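Local coordinates for protein Cas13d (uncultured Ruminococcus sp, PDB 6IV9) that binds a CRISPR RNA in a binary complex and, through two HEPN domains, governs crRNA maturation and the cleavage of target RNA, at residues K252-K263 / A577-D586; T506-I514 / S630-Y638. The protein carries 2 engineered substitutions. All coordinates share one frame; numbering follows the deposited sequence.

Contact 1: residues K252-K263 / A577-D586; sequences KRLGYFGLEEPK and ASAKLTMFRD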
loop_
_atom_site.group_PDB
_atom_site.type_symbol
_atom_site.label_atom_id
_atom_site.label_comp_id
_atom_site.label_asym_id
_atom_site.label_seq_id
_atom_site.Cartn_x
_atom_site.Cartn_y
_atom_site.Cartn_z
ATOM N N LYS A 252 23.687 8.174 -8.310
ATOM C CA LYS A 252 22.879 8.166 -9.554
ATOM C C LYS A 252 21.663 7.236 -9.387
ATOM O O LYS A 252 20.887 7.108 -10.328
ATOM C CB LYS A 252 23.713 7.810 -10.784
ATOM C CG LYS A 252 24.950 8.656 -11.016
ATOM C CD LYS A 252 24.665 10.123 -10.999
ATOM C CE LYS A 252 25.874 10.988 -11.275
ATOM N NZ LYS A 252 25.688 12.359 -10.755
ATOM N N ARG A 253 21.491 6.691 -8.186
ATOM C CA ARG A 253 20.419 5.723 -7.821
ATOM C C ARG A 253 19.028 6.373 -7.797
ATOM O O ARG A 253 18.038 5.655 -7.889
ATOM C CB ARG A 253 20.773 5.020 -6.517
ATOM C CG ARG A 253 21.889 4.005 -6.671
ATOM C CD ARG A 253 21.544 2.697 -5.995
ATOM N NE ARG A 253 22.541 1.668 -6.178
ATOM C CZ ARG A 253 23.738 1.721 -5.654
ATOM N NH1 ARG A 253 24.044 2.687 -4.818
ATOM N NH2 ARG A 253 24.625 0.803 -5.959
ATOM N N LEU A 254 18.957 7.708 -7.785
ATOM C CA LEU A 254 17.656 8.434 -7.772
ATOM C C LEU A 254 16.890 8.167 -9.068
ATOM O O LEU A 254 15.686 8.279 -9.081
ATOM C CB LEU A 254 17.862 9.928 -7.525
ATOM C CG LEU A 254 18.024 10.309 -6.059
ATOM C CD1 LEU A 254 18.333 11.784 -5.910
ATOM C CD2 LEU A 254 16.794 9.938 -5.252
ATOM N N GLY A 255 17.600 7.750 -10.104
ATOM C CA GLY A 255 17.010 7.425 -11.411
ATOM C C GLY A 255 16.060 6.248 -11.312
ATOM O O GLY A 255 15.174 6.122 -12.134
ATOM N N TYR A 256 16.242 5.431 -10.286
ATOM C CA TYR A 256 15.387 4.241 -10.062
ATOM C C TYR A 256 13.951 4.707 -9.821
ATOM O O TYR A 256 13.030 4.025 -10.246
ATOM C CB TYR A 256 15.933 3.422 -8.898
ATOM C CG TYR A 256 17.076 2.513 -9.266
ATOM C CD1 TYR A 256 17.036 1.744 -10.410
ATOM C CD2 TYR A 256 18.197 2.425 -8.473
ATOM C CE1 TYR A 256 18.068 0.888 -10.744
ATOM C CE2 TYR A 256 19.247 1.592 -8.799
ATOM C CZ TYR A 256 19.183 0.817 -9.936
ATOM O OH TYR A 256 20.203 -0.011 -10.246
ATOM N N PHE A 257 13.814 5.857 -9.169
ATOM C CA PHE A 257 12.519 6.447 -8.762
ATOM C C PHE A 257 11.957 7.351 -9.848
ATOM O O PHE A 257 10.935 7.945 -9.628
ATOM C CB PHE A 257 12.732 7.349 -7.560
ATOM C CG PHE A 257 13.137 6.654 -6.294
ATOM C CD1 PHE A 257 12.591 5.438 -5.945
ATOM C CD2 PHE A 257 14.023 7.245 -5.428
ATOM C CE1 PHE A 257 12.944 4.827 -4.758
ATOM C CE2 PHE A 257 14.381 6.631 -4.246
ATOM C CZ PHE A 257 13.839 5.421 -3.912
ATOM N N GLY A 258 12.617 7.441 -10.987
ATOM C CA GLY A 258 12.135 8.378 -12.008
ATOM C C GLY A 258 12.672 9.775 -11.760
ATOM O O GLY A 258 12.169 10.674 -12.381
ATOM N N LEU A 259 13.585 9.931 -10.803
ATOM C CA LEU A 259 14.256 11.226 -10.518
ATOM C C LEU A 259 15.619 11.271 -11.214
ATOM O O LEU A 259 16.624 11.196 -10.553
ATOM C CB LEU A 259 14.404 11.416 -9.018
ATOM C CG LEU A 259 13.086 11.578 -8.288
ATOM C CD1 LEU A 259 13.323 11.696 -6.805
ATOM C CD2 LEU A 259 12.354 12.788 -8.820
ATOM N N GLU A 260 15.584 11.426 -12.514
ATOM C CA GLU A 260 16.769 11.508 -13.384
ATOM C C GLU A 260 17.415 12.890 -13.281
ATOM O O GLU A 260 16.725 13.855 -13.459
ATOM C CB GLU A 260 16.209 11.382 -14.793
ATOM C CG GLU A 260 17.237 11.481 -15.887
ATOM C CD GLU A 260 17.043 10.342 -16.860
ATOM O OE1 GLU A 260 16.581 10.598 -17.972
ATOM O OE2 GLU A 260 17.297 9.207 -16.457
ATOM N N GLU A 261 18.731 12.953 -13.101
ATOM C CA GLU A 261 19.444 14.255 -13.134
ATOM C C GLU A 261 19.393 14.766 -14.575
ATOM O O GLU A 261 19.261 13.969 -15.471
ATOM C CB GLU A 261 20.887 14.124 -12.644
ATOM C CG GLU A 261 21.781 13.388 -13.610
ATOM C CD GLU A 261 23.240 13.164 -13.245
ATOM O OE1 GLU A 261 23.619 13.453 -12.127
ATOM O OE2 GLU A 261 23.979 12.683 -14.103
ATOM N N PRO A 262 19.501 16.081 -14.838
ATOM C CA PRO A 262 19.456 16.600 -16.203
ATOM C C PRO A 262 20.611 16.094 -17.073
ATOM O O PRO A 262 21.619 15.750 -16.556
ATOM C CB PRO A 262 19.628 18.112 -16.018
ATOM C CG PRO A 262 19.163 18.360 -14.621
ATOM C CD PRO A 262 19.603 17.139 -13.853
ATOM N N LYS A 263 20.363 15.986 -18.372
ATOM C CA LYS A 263 21.402 15.552 -19.339
ATOM C C LYS A 263 22.513 16.607 -19.423
ATOM O O LYS A 263 23.660 16.231 -19.488
ATOM C CB LYS A 263 20.755 15.242 -20.686
ATOM C CG LYS A 263 20.788 13.772 -21.072
ATOM C CD LYS A 263 19.430 13.105 -21.131
ATOM C CE LYS A 263 19.306 11.905 -20.217
ATOM N NZ LYS A 263 20.468 11.802 -19.308
ATOM N N ALA A 577 14.359 5.158 -17.440
ATOM C CA ALA A 577 15.512 5.957 -16.989
ATOM C C ALA A 577 16.638 5.877 -18.021
ATOM O O ALA A 577 16.657 4.939 -18.814
ATOM C CB ALA A 577 15.991 5.414 -15.663
ATOM N N SER A 578 17.507 6.879 -18.036
ATOM C CA SER A 578 18.730 6.721 -18.848
ATOM C C SER A 578 19.589 5.824 -17.966
ATOM O O SER A 578 19.914 6.252 -16.888
ATOM C CB SER A 578 19.399 8.038 -19.047
ATOM O OG SER A 578 18.679 8.828 -19.970
ATOM N N ALA A 579 19.855 4.588 -18.367
ATOM C CA ALA A 579 20.633 3.729 -17.451
ATOM C C ALA A 579 22.037 4.304 -17.263
ATOM O O ALA A 579 22.687 4.638 -18.235
ATOM C CB ALA A 579 20.663 2.313 -17.932
ATOM N N LYS A 580 22.444 4.392 -16.012
ATOM C CA LYS A 580 23.765 4.899 -15.606
ATOM C C LYS A 580 24.667 3.717 -15.289
ATOM O O LYS A 580 24.159 2.643 -15.028
ATOM C CB LYS A 580 23.582 5.715 -14.334
ATOM C CG LYS A 580 22.630 6.880 -14.483
ATOM C CD LYS A 580 23.312 8.067 -15.080
ATOM C CE LYS A 580 22.564 9.354 -14.833
ATOM N NZ LYS A 580 21.466 9.517 -15.802
ATOM N N LEU A 581 25.958 3.982 -15.149
ATOM C CA LEU A 581 26.920 2.899 -14.856
ATOM C C LEU A 581 26.535 2.214 -13.547
ATOM O O LEU A 581 26.666 1.019 -13.466
ATOM C CB LEU A 581 28.329 3.474 -14.742
ATOM C CG LEU A 581 29.365 2.466 -14.264
ATOM C CD1 LEU A 581 29.382 1.248 -15.157
ATOM C CD2 LEU A 581 30.740 3.088 -14.204
ATOM N N THR A 582 26.034 2.968 -12.579
ATOM C CA THR A 582 25.686 2.378 -11.270
ATOM C C THR A 582 24.608 1.315 -11.468
ATOM O O THR A 582 24.664 0.305 -10.821
ATOM C CB THR A 582 25.174 3.447 -10.305
ATOM O OG1 THR A 582 26.270 4.280 -9.965
ATOM C CG2 THR A 582 24.612 2.851 -9.038
ATOM N N MET A 583 23.640 1.595 -12.317
ATOM C CA MET A 583 22.547 0.635 -12.575
ATOM C C MET A 583 23.090 -0.625 -13.249
ATOM O O MET A 583 22.653 -1.698 -12.905
ATOM C CB MET A 583 21.478 1.295 -13.434
ATOM C CG MET A 583 20.823 2.433 -12.705
ATOM S SD MET A 583 19.777 3.378 -13.765
ATOM C CE MET A 583 19.262 4.624 -12.589
ATOM N N PHE A 584 24.012 -0.463 -14.187
ATOM C CA PHE A 584 24.607 -1.634 -14.873
ATOM C C PHE A 584 25.369 -2.467 -13.852
ATOM O O PHE A 584 25.299 -3.663 -13.893
ATOM C CB PHE A 584 25.452 -1.200 -16.065
ATOM C CG PHE A 584 24.622 -0.744 -17.229
ATOM C CD1 PHE A 584 23.815 -1.631 -17.906
ATOM C CD2 PHE A 584 24.609 0.576 -17.616
ATOM C CE1 PHE A 584 23.027 -1.207 -18.954
ATOM C CE2 PHE A 584 23.830 0.995 -18.673
ATOM C CZ PHE A 584 23.041 0.103 -19.342
ATOM N N ARG A 585 26.083 -1.809 -12.954
ATOM C CA ARG A 585 26.795 -2.579 -11.914
ATOM C C ARG A 585 25.763 -3.314 -11.052
ATOM O O ARG A 585 25.993 -4.455 -10.747
ATOM C CB ARG A 585 27.678 -1.679 -11.054
ATOM C CG ARG A 585 28.237 -2.396 -9.841
ATOM C CD ARG A 585 29.162 -1.564 -8.990
ATOM N NE ARG A 585 30.427 -1.289 -9.639
ATOM C CZ ARG A 585 31.467 -2.098 -9.632
ATOM N NH1 ARG A 585 31.428 -3.232 -8.967
ATOM N NH2 ARG A 585 32.548 -1.776 -10.300
ATOM N N ASP A 586 24.658 -2.655 -10.711
ATOM C CA ASP A 586 23.617 -3.301 -9.880
ATOM C C ASP A 586 23.082 -4.525 -10.630
ATOM O O ASP A 586 22.972 -5.556 -10.027
ATOM C CB ASP A 586 22.480 -2.329 -9.561
ATOM C CG ASP A 586 22.809 -1.282 -8.516
ATOM O OD1 ASP A 586 23.766 -1.481 -7.774
ATOM O OD2 ASP A 586 22.110 -0.287 -8.470
HETATM O O HOH W 1 18.982 7.256 -14.405
#
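Tyr256 overlaps Met583 in an oblique Met-aromatic contact: the sulfur SD lies 4.8 Å from the ring centroid, 30° off the ring normal, and the methyl CE covers the same face near the rim. The two side chains run past one another in opposite directions, and Met583 CG comes within 3.6 Å of Tyr256 CZ. This pairs the 3-10 turn 253-257, which follows helix 232-251, with the start of helix 581-591. Met583 CE continues under the turn to Gly255 CA and the carbonyl oxygen of Lys252.

Asp586 is gripped by two residues of the turn. Arg253 meets it side-on, NE to OD2 and NH2 to OD1, both on the syn lone pairs, with the guanidinium and carboxylate planes 19° apart, nearly coplanar. The Tyr256 hydroxyl donates to the anti lone pair of OD2 at 2.6 Å, so that oxygen accepts twice and the carboxylate is held flat. Thr582 CG2, anti to its backbone N, lies 3.5 Å above the guanidinium plane, while OG1 bonds Thr251 O. The salt bridge to Arg253, with the Tyr256 hydroxyl donating as well, would be expected to keep the Asp586 carboxylate ionised.

At the other end, Lys580 rests its CG and CB against Lys252 CB, whose amino group turns away to a salt bridge with Glu261 OE1. Lys580 CE approaches Glu261 OE2 at 3.7 Å. Glu260, bent at its second torsion, takes the backbone N of Ser578 on the syn lone pair of OE2 at 2.8 Å, and a water joins that same oxygen to Ser578 O.

Contact 2: residues T506-I514 / S630-Y638; sequences TYFLDGKEI and SRFVYLIKY. With nucleotides of chain B.
Lys637 NZ reaches two acceptors across the contact, the carbonyl oxygen of Phe508 and Glu513 OE1, each at 2.9 Å, the second being a salt bridge. Tyr638 OH donates to the syn lone pair of Glu513 OE2 at 2.7 Å, the carboxylate plane standing 83° from the ring. Behind this, Glu513 OE1 also accepts Asp510 N on its anti lone pair, and Asp510 OD2 takes Lys512 N: a capping box at the start of helix 511-535 that fixes the buried glutamate. CG anti to the backbone N (chi1 180°) puts the Asp510 carboxylate where two waters link OD1 to Ser630 O and OG; Asp510 CB lies at the Tyr634 ring edge, 4.0 Å from CD2.

The RNA lies beyond. Ser630 OG accepts from N6 of A40 of chain B at 2.8 Å. Arg631, extended from CG to NE, sends NH1 and NH2 to OP2 and OP1 of U39 of chain B, while C5 of A40 lies 3.5 Å above the guanidinium plane, offset toward its rim. Helix 630-638 thus carries crRNA contacts on one end and packs against helices 168-197 and 713-760: its Tyr638 touches Asn189 of the first and its Tyr634 touches Val739 of the second.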
loop_
_atom_site.group_PDB
_atom_site.type_symbol
_atom_site.label_atom_id
_atom_site.label_comp_id
_atom_site.label_asym_id
_atom_site.label_seq_id
_atom_site.Cartn_x
_atom_site.Cartn_y
_atom_site.Cartn_z
ATOM N N THR A 506 4.481 8.965 -4.303
ATOM C CA THR A 506 4.394 7.784 -5.205
ATOM C C THR A 506 5.669 7.570 -6.018
ATOM O O THR A 506 5.880 6.480 -6.479
ATOM C CB THR A 506 3.126 7.763 -6.055
ATOM O OG1 THR A 506 3.268 8.732 -7.077
ATOM C CG2 THR A 506 1.873 7.968 -5.238
ATOM N N TYR A 507 6.512 8.581 -6.131
ATOM C CA TYR A 507 7.792 8.444 -6.863
ATOM C C TYR A 507 8.659 7.369 -6.197
ATOM O O TYR A 507 9.411 6.723 -6.860
ATOM C CB TYR A 507 8.570 9.754 -6.814
ATOM C CG TYR A 507 8.331 10.632 -8.007
ATOM C CD1 TYR A 507 7.162 11.342 -8.147
ATOM C CD2 TYR A 507 9.265 10.721 -9.012
ATOM C CE1 TYR A 507 6.934 12.138 -9.251
ATOM C CE2 TYR A 507 9.055 11.506 -10.125
ATOM C CZ TYR A 507 7.888 12.224 -10.242
ATOM O OH TYR A 507 7.719 12.994 -11.346
ATOM N N PHE A 508 8.542 7.252 -4.886
ATOM C CA PHE A 508 9.381 6.330 -4.092
ATOM C C PHE A 508 8.732 4.953 -3.955
ATOM O O PHE A 508 9.346 4.107 -3.359
ATOM C CB PHE A 508 9.610 6.950 -2.720
ATOM C CG PHE A 508 10.227 8.320 -2.768
ATOM C CD1 PHE A 508 11.516 8.494 -3.234
ATOM C CD2 PHE A 508 9.519 9.432 -2.369
ATOM C CE1 PHE A 508 12.086 9.755 -3.293
ATOM C CE2 PHE A 508 10.090 10.688 -2.428
ATOM C CZ PHE A 508 11.372 10.847 -2.878
ATOM N N LEU A 509 7.577 4.744 -4.569
ATOM C CA LEU A 509 6.812 3.498 -4.331
ATOM C C LEU A 509 6.604 2.658 -5.589
ATOM O O LEU A 509 6.526 3.186 -6.663
ATOM C CB LEU A 509 5.443 3.872 -3.757
ATOM C CG LEU A 509 5.448 4.686 -2.471
ATOM C CD1 LEU A 509 4.041 4.974 -2.016
ATOM C CD2 LEU A 509 6.225 3.986 -1.384
ATOM N N ASP A 510 6.488 1.360 -5.361
ATOM C CA ASP A 510 6.163 0.325 -6.368
ATOM C C ASP A 510 4.648 0.387 -6.626
ATOM O O ASP A 510 3.938 0.896 -5.780
ATOM C CB ASP A 510 6.632 -1.011 -5.789
ATOM C CG ASP A 510 6.403 -2.233 -6.643
ATOM O OD1 ASP A 510 7.214 -2.484 -7.525
ATOM O OD2 ASP A 510 5.385 -2.873 -6.443
ATOM N N GLY A 511 4.176 -0.226 -7.700
ATOM C CA GLY A 511 2.740 -0.171 -8.004
ATOM C C GLY A 511 1.907 -0.756 -6.880
ATOM O O GLY A 511 0.861 -0.223 -6.607
ATOM N N LYS A 512 2.354 -1.848 -6.273
ATOM C CA LYS A 512 1.587 -2.451 -5.160
ATOM C C LYS A 512 1.552 -1.505 -3.962
ATOM O O LYS A 512 0.563 -1.462 -3.286
ATOM C CB LYS A 512 2.149 -3.828 -4.816
ATOM C CG LYS A 512 1.697 -4.896 -5.786
ATOM C CD LYS A 512 2.267 -6.234 -5.539
ATOM C CE LYS A 512 1.811 -7.221 -6.582
ATOM N NZ LYS A 512 0.360 -7.139 -6.829
ATOM N N GLU A 513 2.671 -0.859 -3.687
ATOM C CA GLU A 513 2.758 0.097 -2.566
ATOM C C GLU A 513 1.823 1.275 -2.855
ATOM O O GLU A 513 1.147 1.719 -1.963
ATOM C CB GLU A 513 4.209 0.520 -2.362
ATOM C CG GLU A 513 5.108 -0.576 -1.836
ATOM C CD GLU A 513 6.554 -0.146 -1.692
ATOM O OE1 GLU A 513 7.085 0.382 -2.638
ATOM O OE2 GLU A 513 7.100 -0.338 -0.632
ATOM N N ILE A 514 1.806 1.744 -4.089
ATOM C CA ILE A 514 0.906 2.866 -4.454
ATOM C C ILE A 514 -0.536 2.407 -4.234
ATOM O O ILE A 514 -1.278 3.125 -3.634
ATOM C CB ILE A 514 1.144 3.252 -5.921
ATOM C CG1 ILE A 514 2.513 3.897 -6.120
ATOM C CG2 ILE A 514 0.015 4.114 -6.454
ATOM C CD1 ILE A 514 2.900 4.081 -7.553
ATOM N N SER A 630 10.484 -3.705 -12.619
ATOM C CA SER A 630 10.030 -3.111 -11.341
ATOM C C SER A 630 10.459 -4.018 -10.182
ATOM O O SER A 630 10.610 -3.537 -9.089
ATOM C CB SER A 630 8.566 -2.839 -11.347
ATOM O OG SER A 630 7.839 -4.014 -11.540
ATOM N N ARG A 631 10.548 -5.318 -10.432
ATOM C CA ARG A 631 10.982 -6.273 -9.388
ATOM C C ARG A 631 12.448 -6.038 -9.027
ATOM O O ARG A 631 12.772 -6.106 -7.871
ATOM C CB ARG A 631 10.655 -7.689 -9.846
ATOM C CG ARG A 631 9.158 -7.911 -9.800
ATOM C CD ARG A 631 8.591 -9.065 -10.549
ATOM N NE ARG A 631 7.157 -8.914 -10.553
ATOM C CZ ARG A 631 6.344 -9.735 -11.165
ATOM N NH1 ARG A 631 5.044 -9.580 -11.047
ATOM N NH2 ARG A 631 6.831 -10.703 -11.909
ATOM N N PHE A 632 13.284 -5.816 -10.031
ATOM C CA PHE A 632 14.711 -5.501 -9.802
ATOM C C PHE A 632 14.808 -4.179 -9.037
ATOM O O PHE A 632 15.525 -4.094 -8.089
ATOM C CB PHE A 632 15.427 -5.360 -11.141
ATOM C CG PHE A 632 16.803 -4.760 -11.056
ATOM C CD1 PHE A 632 17.857 -5.494 -10.553
ATOM C CD2 PHE A 632 17.050 -3.469 -11.481
ATOM C CE1 PHE A 632 19.121 -4.949 -10.474
ATOM C CE2 PHE A 632 18.319 -2.928 -11.401
ATOM C CZ PHE A 632 19.348 -3.672 -10.901
ATOM N N VAL A 633 14.020 -3.191 -9.444
ATOM C CA VAL A 633 14.076 -1.866 -8.774
ATOM C C VAL A 633 13.683 -2.026 -7.302
ATOM O O VAL A 633 14.308 -1.439 -6.467
ATOM C CB VAL A 633 13.195 -0.846 -9.504
ATOM C CG1 VAL A 633 13.038 0.422 -8.698
ATOM C CG2 VAL A 633 13.733 -0.552 -10.885
ATOM N N TYR A 634 12.669 -2.836 -7.041
ATOM C CA TYR A 634 12.223 -3.072 -5.652
ATOM C C TYR A 634 13.374 -3.686 -4.846
ATOM O O TYR A 634 13.607 -3.266 -3.758
ATOM C CB TYR A 634 11.006 -3.999 -5.651
ATOM C CG TYR A 634 10.369 -4.168 -4.301
ATOM C CD1 TYR A 634 10.871 -5.071 -3.387
ATOM C CD2 TYR A 634 9.285 -3.406 -3.920
ATOM C CE1 TYR A 634 10.303 -5.230 -2.143
ATOM C CE2 TYR A 634 8.710 -3.547 -2.673
ATOM C CZ TYR A 634 9.224 -4.457 -1.777
ATOM O OH TYR A 634 8.697 -4.603 -0.541
ATOM N N LEU A 635 14.069 -4.659 -5.420
ATOM C CA LEU A 635 15.180 -5.334 -4.711
ATOM C C LEU A 635 16.319 -4.356 -4.429
ATOM O O LEU A 635 16.854 -4.398 -3.376
ATOM C CB LEU A 635 15.653 -6.513 -5.561
ATOM C CG LEU A 635 14.708 -7.705 -5.574
ATOM C CD1 LEU A 635 15.032 -8.648 -6.714
ATOM C CD2 LEU A 635 14.769 -8.437 -4.255
ATOM N N ILE A 636 16.673 -3.539 -5.399
ATOM C CA ILE A 636 17.773 -2.566 -5.186
ATOM C C ILE A 636 17.368 -1.538 -4.133
ATOM O O ILE A 636 18.180 -1.170 -3.353
ATOM C CB ILE A 636 18.182 -1.906 -6.507
ATOM C CG1 ILE A 636 18.694 -2.946 -7.497
ATOM C CG2 ILE A 636 19.205 -0.829 -6.249
ATOM C CD1 ILE A 636 19.811 -3.779 -6.960
ATOM N N LYS A 637 16.123 -1.104 -4.167
ATOM C CA LYS A 637 15.598 -0.083 -3.239
ATOM C C LYS A 637 15.669 -0.574 -1.788
ATOM O O LYS A 637 16.108 0.176 -0.938
ATOM C CB LYS A 637 14.131 0.067 -3.631
ATOM C CG LYS A 637 13.345 1.195 -3.016
ATOM C CD LYS A 637 12.071 1.448 -3.784
ATOM C CE LYS A 637 10.896 0.615 -3.325
ATOM N NZ LYS A 637 9.599 1.206 -3.710
ATOM N N TYR A 638 15.244 -1.807 -1.544
ATOM C CA TYR A 638 15.150 -2.322 -0.158
ATOM C C TYR A 638 16.283 -3.275 0.215
ATOM O O TYR A 638 16.409 -3.596 1.371
ATOM C CB TYR A 638 13.799 -3.012 0.043
ATOM C CG TYR A 638 12.640 -2.057 0.097
ATOM C CD1 TYR A 638 12.671 -0.950 0.915
ATOM C CD2 TYR A 638 11.523 -2.241 -0.683
ATOM C CE1 TYR A 638 11.623 -0.051 0.958
ATOM C CE2 TYR A 638 10.462 -1.364 -0.644
ATOM C CZ TYR A 638 10.505 -0.270 0.187
ATOM O OH TYR A 638 9.474 0.599 0.215
ATOM P P A B 40 1.240 -13.433 -17.646
ATOM O OP1 A B 40 0.350 -14.005 -18.682
ATOM O OP2 A B 40 2.427 -12.602 -18.011
ATOM O "O5'" A B 40 0.339 -12.526 -16.677
ATOM C "C5'" A B 40 0.353 -11.077 -16.778
ATOM C "C4'" A B 40 0.468 -10.442 -15.416
ATOM O "O4'" A B 40 1.850 -10.416 -14.997
ATOM C "C3'" A B 40 0.147 -8.956 -15.352
ATOM O "O3'" A B 40 -1.210 -8.597 -15.475
ATOM C "C2'" A B 40 0.737 -8.560 -14.007
ATOM O "O2'" A B 40 -0.115 -8.708 -12.884
ATOM C "C1'" A B 40 1.980 -9.456 -13.957
ATOM N N9 A B 40 3.259 -8.753 -14.097
ATOM C C8 A B 40 4.293 -8.994 -14.970
ATOM N N7 A B 40 5.333 -8.212 -14.786
ATOM C C5 A B 40 4.950 -7.392 -13.730
ATOM C C6 A B 40 5.616 -6.363 -13.037
ATOM N N6 A B 40 6.844 -5.943 -13.340
ATOM N N1 A B 40 4.961 -5.766 -12.014
ATOM C C2 A B 40 3.728 -6.184 -11.710
ATOM N N3 A B 40 2.999 -7.139 -12.285
ATOM C C4 A B 40 3.678 -7.717 -13.294
ATOM P P U B 39 4.195 -12.910 -12.634
ATOM O OP1 U B 39 5.390 -12.681 -13.415
ATOM O OP2 U B 39 3.493 -11.709 -12.099
ATOM O "O5'" U B 39 3.083 -13.811 -13.291
ATOM C "C5'" U B 39 3.448 -14.926 -14.122
ATOM C "C4'" U B 39 2.191 -15.627 -14.583
ATOM O "O4'" U B 39 1.378 -15.999 -13.434
ATOM C "C3'" U B 39 1.238 -14.796 -15.418
ATOM O "O3'" U B 39 1.749 -14.646 -16.723
ATOM C "C2'" U B 39 -0.064 -15.582 -15.261
ATOM O "O2'" U B 39 -0.194 -16.820 -15.930
ATOM C "C1'" U B 39 -0.003 -15.918 -13.777
ATOM N N1 U B 39 -0.626 -14.903 -12.919
ATOM C C2 U B 39 -2.007 -14.842 -12.893
ATOM O O2 U B 39 -2.713 -15.562 -13.579
ATOM N N3 U B 39 -2.525 -13.888 -12.050
ATOM C C4 U B 39 -1.819 -13.014 -11.244
ATOM O O4 U B 39 -2.425 -12.219 -10.531
ATOM C C5 U B 39 -0.397 -13.142 -11.329
ATOM C C6 U B 39 0.138 -14.059 -12.143
ATOM P P U B 38 3.122 -10.335 -7.144
ATOM O OP1 U B 38 3.810 -9.967 -5.949
ATOM O OP2 U B 38 2.922 -9.416 -8.235
ATOM O "O5'" U B 38 3.925 -11.595 -7.686
ATOM C "C5'" U B 38 3.614 -12.101 -8.929
ATOM C "C4'" U B 38 4.213 -13.485 -9.070
ATOM O "O4'" U B 38 3.717 -14.313 -7.994
ATOM C "C3'" U B 38 3.736 -14.167 -10.336
ATOM O "O3'" U B 38 4.652 -13.818 -11.378
ATOM C "C2'" U B 38 3.785 -15.649 -9.964
ATOM O "O2'" U B 38 5.094 -16.169 -10.019
ATOM C "C1'" U B 38 3.404 -15.603 -8.492
ATOM N N1 U B 38 1.985 -15.880 -8.251
ATOM C C2 U B 38 1.671 -16.501 -7.053
ATOM O O2 U B 38 2.525 -16.817 -6.231
ATOM N N3 U B 38 0.324 -16.712 -6.846
ATOM C C4 U B 38 -0.722 -16.350 -7.696
ATOM O O4 U B 38 -1.896 -16.594 -7.372
ATOM C C5 U B 38 -0.307 -15.659 -8.890
ATOM C C6 U B 38 1.004 -15.456 -9.119
HETATM O O HOH W 2 9.494 -1.244 -8.044
HETATM O O HOH W 3 7.359 -4.633 -8.719
HETATM O O HOH W 4 6.304 -3.529 0.041
#

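How the contacts relate
Contact 1 and contact 2 lie with their centres about 14 Å apart and touch directly. Their segments alternate along the chain, in the order 252-263, 506-514, 577-586, 630-638, so residues far apart in sequence converge on one largely helical region. The loop 252-263 is the bridge: Phe257 packs edge-to-face with Phe508 and lies against Lys637, while Tyr256 meets Phe632 and Ile636. Helix 581-591 adds Asp586 and Ile590 to the packing against Phe632. Contact 1 is at the surface, its centre about 25 Å from the chain centre, and stays about 8 Å from the RNA at the nearest atom; contact 2 is buried, its centre about 11 Å from the chain centre, and touches the crRNA.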